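Local coordinates for protein DNA-binding response regulator, merR family (Colwellia psychrerythraea, PDB 3CNB) that probably binds DNA to regulate transcription in response to a signal, with this chain forming its CheY-like receiver domain, at residues F9-E15 / A35-Y41; F27-F32 / L120-K125; N84-I88 / L127-K131. One frame throughout, in Å; residues are numbered along the deposited sequence.

Contact 1: residues F9-E15 / A35-Y41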
# COMPACT_ATOMS: atom_id res chain seq x y z
N PHE A 9 4.70 1.14 -15.02
CA PHE A 9 3.94 0.58 -13.86
C PHE A 9 4.47 1.22 -12.58
O PHE A 9 5.68 1.33 -12.41
CB PHE A 9 4.04 -0.96 -13.85
CG PHE A 9 3.60 -1.60 -12.56
CD1 PHE A 9 4.48 -2.40 -11.84
CD2 PHE A 9 2.32 -1.43 -12.07
CE1 PHE A 9 4.10 -3.00 -10.65
CE2 PHE A 9 1.93 -2.02 -10.88
CZ PHE A 9 2.83 -2.81 -10.16
N SER A 10 3.57 1.64 -11.70
CA SER A 10 3.93 2.56 -10.63
C SER A 10 3.40 2.15 -9.26
O SER A 10 2.24 1.81 -9.11
CB SER A 10 3.46 3.97 -11.00
OG SER A 10 4.02 4.93 -10.14
N ILE A 11 4.27 2.15 -8.25
CA ILE A 11 3.86 1.76 -6.90
C ILE A 11 4.19 2.87 -5.94
O ILE A 11 5.30 3.37 -5.95
CB ILE A 11 4.55 0.46 -6.42
CG1 ILE A 11 4.13 -0.73 -7.28
CG2 ILE A 11 4.21 0.14 -4.95
CD1 ILE A 11 5.10 -1.89 -7.22
N LEU A 12 3.22 3.24 -5.10
CA LEU A 12 3.43 4.21 -4.03
C LEU A 12 3.38 3.52 -2.66
O LEU A 12 2.38 2.87 -2.30
CB LEU A 12 2.35 5.32 -4.08
CG LEU A 12 2.45 6.74 -3.48
CD1 LEU A 12 1.19 7.05 -2.68
CD2 LEU A 12 3.71 7.01 -2.65
N ILE A 13 4.44 3.71 -1.89
CA ILE A 13 4.54 3.16 -0.55
C ILE A 13 4.33 4.26 0.47
O ILE A 13 5.08 5.23 0.49
CB ILE A 13 5.94 2.48 -0.29
CG1 ILE A 13 6.12 1.26 -1.19
CG2 ILE A 13 6.13 2.08 1.19
CD1 ILE A 13 7.57 0.93 -1.42
N ILE A 14 3.32 4.10 1.30
CA ILE A 14 3.04 4.99 2.38
C ILE A 14 3.47 4.40 3.71
O ILE A 14 2.85 3.53 4.22
CB ILE A 14 1.58 5.34 2.42
CG1 ILE A 14 1.18 6.10 1.17
CG2 ILE A 14 1.26 6.09 3.61
CD1 ILE A 14 -0.21 6.08 0.84
N GLU A 15 4.54 4.93 4.26
CA GLU A 15 5.24 4.32 5.38
C GLU A 15 6.24 5.26 6.09
O GLU A 15 7.16 5.69 5.49
CB GLU A 15 5.96 3.10 4.86
CG GLU A 15 6.83 2.37 5.82
CD GLU A 15 6.08 1.80 6.96
OE1 GLU A 15 6.28 2.25 8.05
OE2 GLU A 15 5.28 0.93 6.77
N ALA A 35 9.25 -1.27 -12.83
CA ALA A 35 8.29 -0.42 -12.12
C ALA A 35 8.96 0.84 -11.57
O ALA A 35 10.14 0.82 -11.26
CB ALA A 35 7.63 -1.17 -11.00
N LYS A 36 8.21 1.93 -11.45
CA LYS A 36 8.71 3.01 -10.62
C LYS A 36 8.06 2.97 -9.24
O LYS A 36 6.85 2.87 -9.11
CB LYS A 36 8.70 4.39 -11.32
CG LYS A 36 7.37 5.03 -11.59
CD LYS A 36 7.56 6.19 -12.58
CE LYS A 36 6.84 7.47 -12.14
NZ LYS A 36 5.36 7.35 -12.02
N ILE A 37 8.91 2.98 -8.22
CA ILE A 37 8.49 2.81 -6.85
C ILE A 37 8.80 4.12 -6.15
O ILE A 37 9.90 4.63 -6.25
CB ILE A 37 9.28 1.70 -6.14
CG1 ILE A 37 9.46 0.49 -7.07
CG2 ILE A 37 8.60 1.32 -4.85
CD1 ILE A 37 8.49 -0.60 -6.88
N LYS A 38 7.79 4.69 -5.49
CA LYS A 38 7.97 5.93 -4.74
C LYS A 38 7.53 5.76 -3.30
O LYS A 38 6.65 4.94 -3.00
CB LYS A 38 7.25 7.09 -5.42
CG LYS A 38 7.74 7.40 -6.84
CD LYS A 38 9.00 8.26 -6.85
CE LYS A 38 9.64 8.29 -8.23
NZ LYS A 38 11.10 8.55 -8.15
N ILE A 39 8.19 6.50 -2.40
CA ILE A 39 7.86 6.49 -0.98
C ILE A 39 7.31 7.84 -0.51
O ILE A 39 7.88 8.89 -0.80
CB ILE A 39 9.07 6.12 -0.07
CG1 ILE A 39 9.75 4.84 -0.56
CG2 ILE A 39 8.62 5.93 1.35
CD1 ILE A 39 11.18 4.70 -0.06
N ALA A 40 6.21 7.79 0.23
CA ALA A 40 5.72 8.91 0.99
C ALA A 40 5.95 8.60 2.47
O ALA A 40 5.41 7.63 3.02
CB ALA A 40 4.28 9.13 0.68
N TYR A 41 6.79 9.43 3.10
CA TYR A 41 7.24 9.21 4.48
C TYR A 41 6.35 9.86 5.50
O TYR A 41 6.54 9.66 6.70
CB TYR A 41 8.66 9.74 4.68
CG TYR A 41 9.75 8.95 3.98
CD1 TYR A 41 10.11 7.68 4.42
CD2 TYR A 41 10.42 9.49 2.89
CE1 TYR A 41 11.12 6.96 3.78
CE2 TYR A 41 11.42 8.78 2.24
CZ TYR A 41 11.77 7.52 2.69
OH TYR A 41 12.77 6.83 2.04
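Ser10 to Ile14 pair in parallel with Lys36 to Ala40, residue beside residue, as the two strands of the beta-alpha-beta crossover that opens the CheY-like receiver fold. Six backbone hydrogen bonds join them, from Lys36 N to Phe9 O at 2.8 Å through to Glu15 N and Ala40 O at 3.1 Å. The tight side is the face bearing Ile11, Ile13, Ile37 and Ile39, covered by helix 18-31. There Ile37 CD1 lies 3.6 Å from Ile11 CD1, the two side chains running alongside each other. The other branch of Ile37 reaches along the strand, its CG2 touching Ile13 CD1 at 3.6 Å; with CG1 anti to the carbonyl carbon (chi1 -42°), each branch serves one neighbour. Shortened to an alanine here, the residue would lack both branches, which would probably leave a gap beside the end methyls of Ile11 and Ile13, beneath the helix. The opposite face is more mixed. Leu12, Ile14 and Ala40 are buried against helix 43-52, whereas Lys36 and Lys38 on strand 36-40, at one edge of the sheet, belong to the solvent side, and the Lys38 chain leads away from strand 10-14. Beyond the last bond, the Glu15 carboxylate turns from the contact to Asp17 N and Lys113, close to Asp61, the predicted phosphorylation site. On the Leu12 face, Leu12 CD2 comes to 3.6 Å from Lys38 O.

Contact 2: residues F27-F32 / L120-K125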
# COMPACT_ATOMS: atom_id res chain seq x y z
N PHE A 27 12.93 -4.69 -2.19
CA PHE A 27 12.19 -5.91 -2.51
C PHE A 27 11.29 -5.77 -3.75
O PHE A 27 11.27 -6.65 -4.63
CB PHE A 27 11.34 -6.34 -1.31
CG PHE A 27 10.58 -7.62 -1.55
CD1 PHE A 27 11.23 -8.86 -1.45
CD2 PHE A 27 9.23 -7.59 -1.88
CE1 PHE A 27 10.55 -10.04 -1.67
CE2 PHE A 27 8.54 -8.77 -2.10
CZ PHE A 27 9.20 -10.00 -1.98
N LEU A 28 10.54 -4.68 -3.82
CA LEU A 28 9.64 -4.49 -4.93
C LEU A 28 10.35 -4.11 -6.23
O LEU A 28 9.88 -4.44 -7.31
CB LEU A 28 8.54 -3.50 -4.58
CG LEU A 28 7.53 -3.88 -3.50
CD1 LEU A 28 6.63 -2.65 -3.21
CD2 LEU A 28 6.73 -5.05 -3.97
N GLU A 29 11.50 -3.42 -6.13
CA GLU A 29 12.36 -3.17 -7.31
C GLU A 29 13.01 -4.44 -7.85
O GLU A 29 13.14 -4.60 -9.06
CB GLU A 29 13.44 -2.11 -7.03
CG GLU A 29 12.84 -0.71 -6.81
CD GLU A 29 13.85 0.37 -6.49
OE1 GLU A 29 14.95 0.06 -5.98
OE2 GLU A 29 13.52 1.55 -6.74
N ASN A 30 13.45 -5.32 -6.94
CA ASN A 30 13.93 -6.66 -7.30
C ASN A 30 12.86 -7.42 -8.08
O ASN A 30 13.14 -7.99 -9.11
CB ASN A 30 14.32 -7.47 -6.05
CG ASN A 30 15.54 -6.91 -5.34
OD1 ASN A 30 16.21 -6.01 -5.84
ND2 ASN A 30 15.82 -7.43 -4.13
N LEU A 31 11.63 -7.41 -7.55
CA LEU A 31 10.49 -8.11 -8.13
C LEU A 31 10.04 -7.52 -9.47
O LEU A 31 9.68 -8.25 -10.38
CB LEU A 31 9.30 -8.04 -7.16
CG LEU A 31 8.55 -9.30 -6.73
CD1 LEU A 31 7.26 -8.87 -6.05
CD2 LEU A 31 8.26 -10.24 -7.91
N PHE A 32 10.05 -6.20 -9.57
CA PHE A 32 9.58 -5.53 -10.79
C PHE A 32 10.64 -4.53 -11.24
O PHE A 32 10.52 -3.35 -10.90
CB PHE A 32 8.26 -4.78 -10.54
CG PHE A 32 7.14 -5.63 -9.99
CD1 PHE A 32 6.71 -5.47 -8.67
CD2 PHE A 32 6.47 -6.53 -10.81
CE1 PHE A 32 5.67 -6.24 -8.15
CE2 PHE A 32 5.41 -7.31 -10.30
CZ PHE A 32 5.01 -7.16 -8.97
N LEU A 120 3.70 -12.00 0.25
CA LEU A 120 3.62 -10.75 -0.50
C LEU A 120 4.05 -10.88 -1.95
O LEU A 120 3.38 -10.36 -2.84
CB LEU A 120 4.42 -9.64 0.18
CG LEU A 120 4.49 -8.32 -0.62
CD1 LEU A 120 3.11 -7.59 -0.57
CD2 LEU A 120 5.64 -7.40 -0.19
N GLU A 121 5.15 -11.58 -2.19
CA GLU A 121 5.65 -11.85 -3.55
C GLU A 121 4.55 -12.45 -4.45
O GLU A 121 4.31 -11.95 -5.54
CB GLU A 121 6.88 -12.75 -3.49
CG GLU A 121 7.66 -12.87 -4.81
CD GLU A 121 7.34 -14.12 -5.62
OE1 GLU A 121 8.03 -14.36 -6.64
OE2 GLU A 121 6.41 -14.88 -5.25
N LYS A 122 3.89 -13.50 -3.96
CA LYS A 122 2.79 -14.18 -4.68
C LYS A 122 1.61 -13.25 -4.87
O LYS A 122 1.06 -13.15 -5.97
CB LYS A 122 2.31 -15.37 -3.85
CG LYS A 122 1.35 -16.32 -4.56
CD LYS A 122 2.08 -17.60 -4.88
CE LYS A 122 1.13 -18.70 -5.28
NZ LYS A 122 1.87 -19.99 -5.19
N THR A 123 1.21 -12.60 -3.77
CA THR A 123 0.01 -11.76 -3.69
C THR A 123 0.07 -10.59 -4.65
O THR A 123 -0.80 -10.46 -5.50
CB THR A 123 -0.23 -11.25 -2.26
OG1 THR A 123 -0.36 -12.37 -1.38
CG2 THR A 123 -1.51 -10.44 -2.17
N ILE A 124 1.12 -9.77 -4.56
CA ILE A 124 1.21 -8.59 -5.42
C ILE A 124 1.30 -8.94 -6.90
O ILE A 124 0.70 -8.25 -7.72
CB ILE A 124 2.34 -7.58 -4.98
CG1 ILE A 124 2.17 -6.23 -5.70
CG2 ILE A 124 3.75 -8.16 -5.24
CD1 ILE A 124 3.04 -5.10 -5.11
N LYS A 125 2.03 -10.00 -7.25
CA LYS A 125 2.09 -10.46 -8.64
C LYS A 125 0.71 -10.87 -9.16
O LYS A 125 0.29 -10.47 -10.25
CB LYS A 125 3.08 -11.63 -8.76
CG LYS A 125 4.54 -11.23 -8.61
CD LYS A 125 5.42 -12.06 -9.52
CE LYS A 125 5.72 -13.44 -8.95
NZ LYS A 125 6.56 -14.23 -9.89
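Phe27 to Leu31, the last turn of helix 18-31, pass Leu120 to Lys125 of helix 117-129 at a signed crossing angle of -60°, with 11.6 Å between the axes of the two short segments. The closest pair of CA atoms, Leu31 and Glu121, is still 7.6 Å apart, and Phe32 already leaves the helical conformation. At such a separation the backbones do not meet, and large side chains bridge the space without a hydrogen bond between the segments. Phe27 swings its ring across by setting CG anti to the backbone N (chi1 -178°). The ring edge at CZ then faces Glu121 CB at 3.9 Å, while CE2 comes to 3.7 Å from Leu120 CD2. In the middle, Leu31 spreads its methyls over the facing helix: the Leu31 and Ile124 side chains run past each other in opposite directions, Leu31 CD1 lying 3.7 Å from Ile124 CG2, and Leu31 CD2 rests against Glu121 CG and, at 3.7 Å, Lys125 CD. Ile124 has two further partners: Phe32 brings the edge of its ring, at CE1, to within 4.0 Å of Ile124 CG2, and Leu28 CD2 touches Ile124 CD1 nearer the sheet. Lys125 and Glu121 contribute their aliphatic parts here; their charged ends pair along the same helix, Lys125 NZ being 3.6 Å from Glu121 OE1, so the apolar centre is bordered by a salt bridge. Beneath these residues, Leu28 rests on Ile11, Ile13 and Ile37, Leu120 on Met59, and Ile124 on Val57. Such packing of the first and last helices, side by side over one face of the central parallel sheet, belongs to the alpha/beta receiver domain of the CheY family.

Contact 3: residues N84-I88 / L127-K131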
# COMPACT_ATOMS: atom_id res chain seq x y z
N ASN A 84 -9.48 2.42 -9.06
CA ASN A 84 -8.81 1.23 -9.60
C ASN A 84 -7.42 0.90 -9.06
O ASN A 84 -6.83 -0.13 -9.43
CB ASN A 84 -8.80 1.28 -11.13
CG ASN A 84 -10.18 1.10 -11.71
OD1 ASN A 84 -10.91 0.19 -11.31
ND2 ASN A 84 -10.56 1.97 -12.63
N ILE A 85 -6.89 1.77 -8.20
CA ILE A 85 -5.61 1.52 -7.53
C ILE A 85 -5.74 0.28 -6.64
O ILE A 85 -6.72 0.14 -5.90
CB ILE A 85 -5.18 2.75 -6.66
CG1 ILE A 85 -4.92 3.98 -7.54
CG2 ILE A 85 -3.95 2.44 -5.84
CD1 ILE A 85 -4.35 5.21 -6.77
N ILE A 86 -4.78 -0.64 -6.74
CA ILE A 86 -4.76 -1.82 -5.88
C ILE A 86 -4.14 -1.42 -4.55
O ILE A 86 -2.96 -1.05 -4.49
CB ILE A 86 -3.91 -2.98 -6.47
CG1 ILE A 86 -4.47 -3.44 -7.82
CG2 ILE A 86 -3.79 -4.16 -5.47
CD1 ILE A 86 -3.34 -3.95 -8.76
N VAL A 87 -4.94 -1.48 -3.49
CA VAL A 87 -4.51 -1.08 -2.17
C VAL A 87 -4.20 -2.31 -1.31
O VAL A 87 -5.06 -3.14 -1.05
CB VAL A 87 -5.57 -0.19 -1.46
CG1 VAL A 87 -5.18 0.05 -0.01
CG2 VAL A 87 -5.74 1.15 -2.20
N ILE A 88 -2.96 -2.39 -0.84
CA ILE A 88 -2.55 -3.43 0.08
C ILE A 88 -2.20 -2.80 1.42
O ILE A 88 -1.21 -2.08 1.53
CB ILE A 88 -1.36 -4.26 -0.50
CG1 ILE A 88 -1.81 -4.97 -1.79
CG2 ILE A 88 -0.87 -5.30 0.50
CD1 ILE A 88 -0.70 -5.58 -2.58
N LEU A 127 -2.29 -9.92 -7.98
CA LEU A 127 -3.14 -8.72 -8.07
C LEU A 127 -2.84 -7.84 -9.28
O LEU A 127 -3.76 -7.28 -9.88
CB LEU A 127 -3.10 -7.89 -6.78
CG LEU A 127 -3.75 -8.56 -5.56
CD1 LEU A 127 -3.32 -7.87 -4.27
CD2 LEU A 127 -5.28 -8.62 -5.67
N VAL A 128 -1.56 -7.73 -9.64
CA VAL A 128 -1.15 -6.93 -10.79
C VAL A 128 -1.69 -7.56 -12.07
O VAL A 128 -2.23 -6.86 -12.93
CB VAL A 128 0.39 -6.78 -10.82
CG1 VAL A 128 0.89 -6.38 -12.20
CG2 VAL A 128 0.82 -5.76 -9.79
N GLU A 129 -1.59 -8.89 -12.15
CA GLU A 129 -2.06 -9.66 -13.30
C GLU A 129 -3.59 -9.69 -13.44
O GLU A 129 -4.11 -9.50 -14.53
CB GLU A 129 -1.50 -11.08 -13.25
CG GLU A 129 -0.89 -11.54 -14.56
CD GLU A 129 0.26 -10.65 -15.02
OE1 GLU A 129 1.16 -10.35 -14.21
OE2 GLU A 129 0.25 -10.23 -16.20
N GLN A 130 -4.29 -9.91 -12.32
CA GLN A 130 -5.76 -10.00 -12.31
C GLN A 130 -6.46 -8.67 -12.61
O GLN A 130 -7.67 -8.61 -12.78
CB GLN A 130 -6.27 -10.60 -10.99
CG GLN A 130 -6.37 -9.63 -9.82
CD GLN A 130 -7.79 -9.10 -9.57
OE1 GLN A 130 -7.99 -8.25 -8.70
NE2 GLN A 130 -8.77 -9.60 -10.32
N LYS A 131 -5.67 -7.60 -12.66
CA LYS A 131 -6.14 -6.30 -13.09
C LYS A 131 -6.21 -6.19 -14.61
O LYS A 131 -7.20 -5.69 -15.16
CB LYS A 131 -5.27 -5.19 -12.50
CG LYS A 131 -5.95 -4.44 -11.37
CD LYS A 131 -6.92 -3.41 -11.90
CE LYS A 131 -8.20 -3.45 -11.11
NZ LYS A 131 -9.11 -2.35 -11.52
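Ile86 has the largest share of this contact, directing its CB from strand 86-91 toward Leu127, Val128 and Lys131. At CB the side chain forks. The short branch, CG2, meets Leu127 and lies 3.9 Å from its CD1. The longer branch takes another course: CG1 is anti to the carbonyl carbon and beside the backbone N (chi1 -60°), which leads it toward the Lys131 side, where it comes to 4.0 Å from Lys131 CG. The tip, CD1, is the most heavily engaged atom. It approaches the carbonyl O of Leu127 at 3.5 Å and Lys131 CG at 3.7 Å, with Val128 CA a little farther off at 4.2 Å, so that the methyl rests on helix backbone as well as on side chains. Alternation along the extended chain turns Ile86 and Ile88 to helix 117-129 and Val87, with Ile85 just before the strand, to helix 69-77 on the other face: the receiver domain is a three-layer alpha/beta/alpha sandwich, and strand 86-91 is an inner strand of its sheet, bonded to strand 57-61. Deeper along the strand, Ile88 extends the apolar surface, its CD1 lying 3.9 Å from Leu127 CD1. That one methyl of Leu127 therefore touches both isoleucines, two residues apart on the strand. At the opposite end the contact becomes polar and solvent-exposed. The Lys131 chain bends at its middle torsions and crosses the Asn84 side chain at about a right angle, with NZ placed 3.1 Å from Asn84 OD1, though the lysine is poorly ordered.

Contact 1 lies about 13 Å from contact 2 and 14 Å from contact 3, centre to centre, and contacts 2 and 3 are about 12 Å apart. Contacts 1 and 3 both reach the same parallel sheet, while contacts 2 and 3 share helix 117-129. Helix 18-31, used by contact 2, connects the two strands of contact 1, so their segments alternate along the chain, as do those of contacts 2 and 3; contact 1 closes before contact 3 opens. Phe9 links all three, its CE1 packing on Phe32 CG and its CZ on Val128 CG2. Contact 1 lies within the sheet, and contacts 2 and 3 fix the receiver domain's last helix over one face.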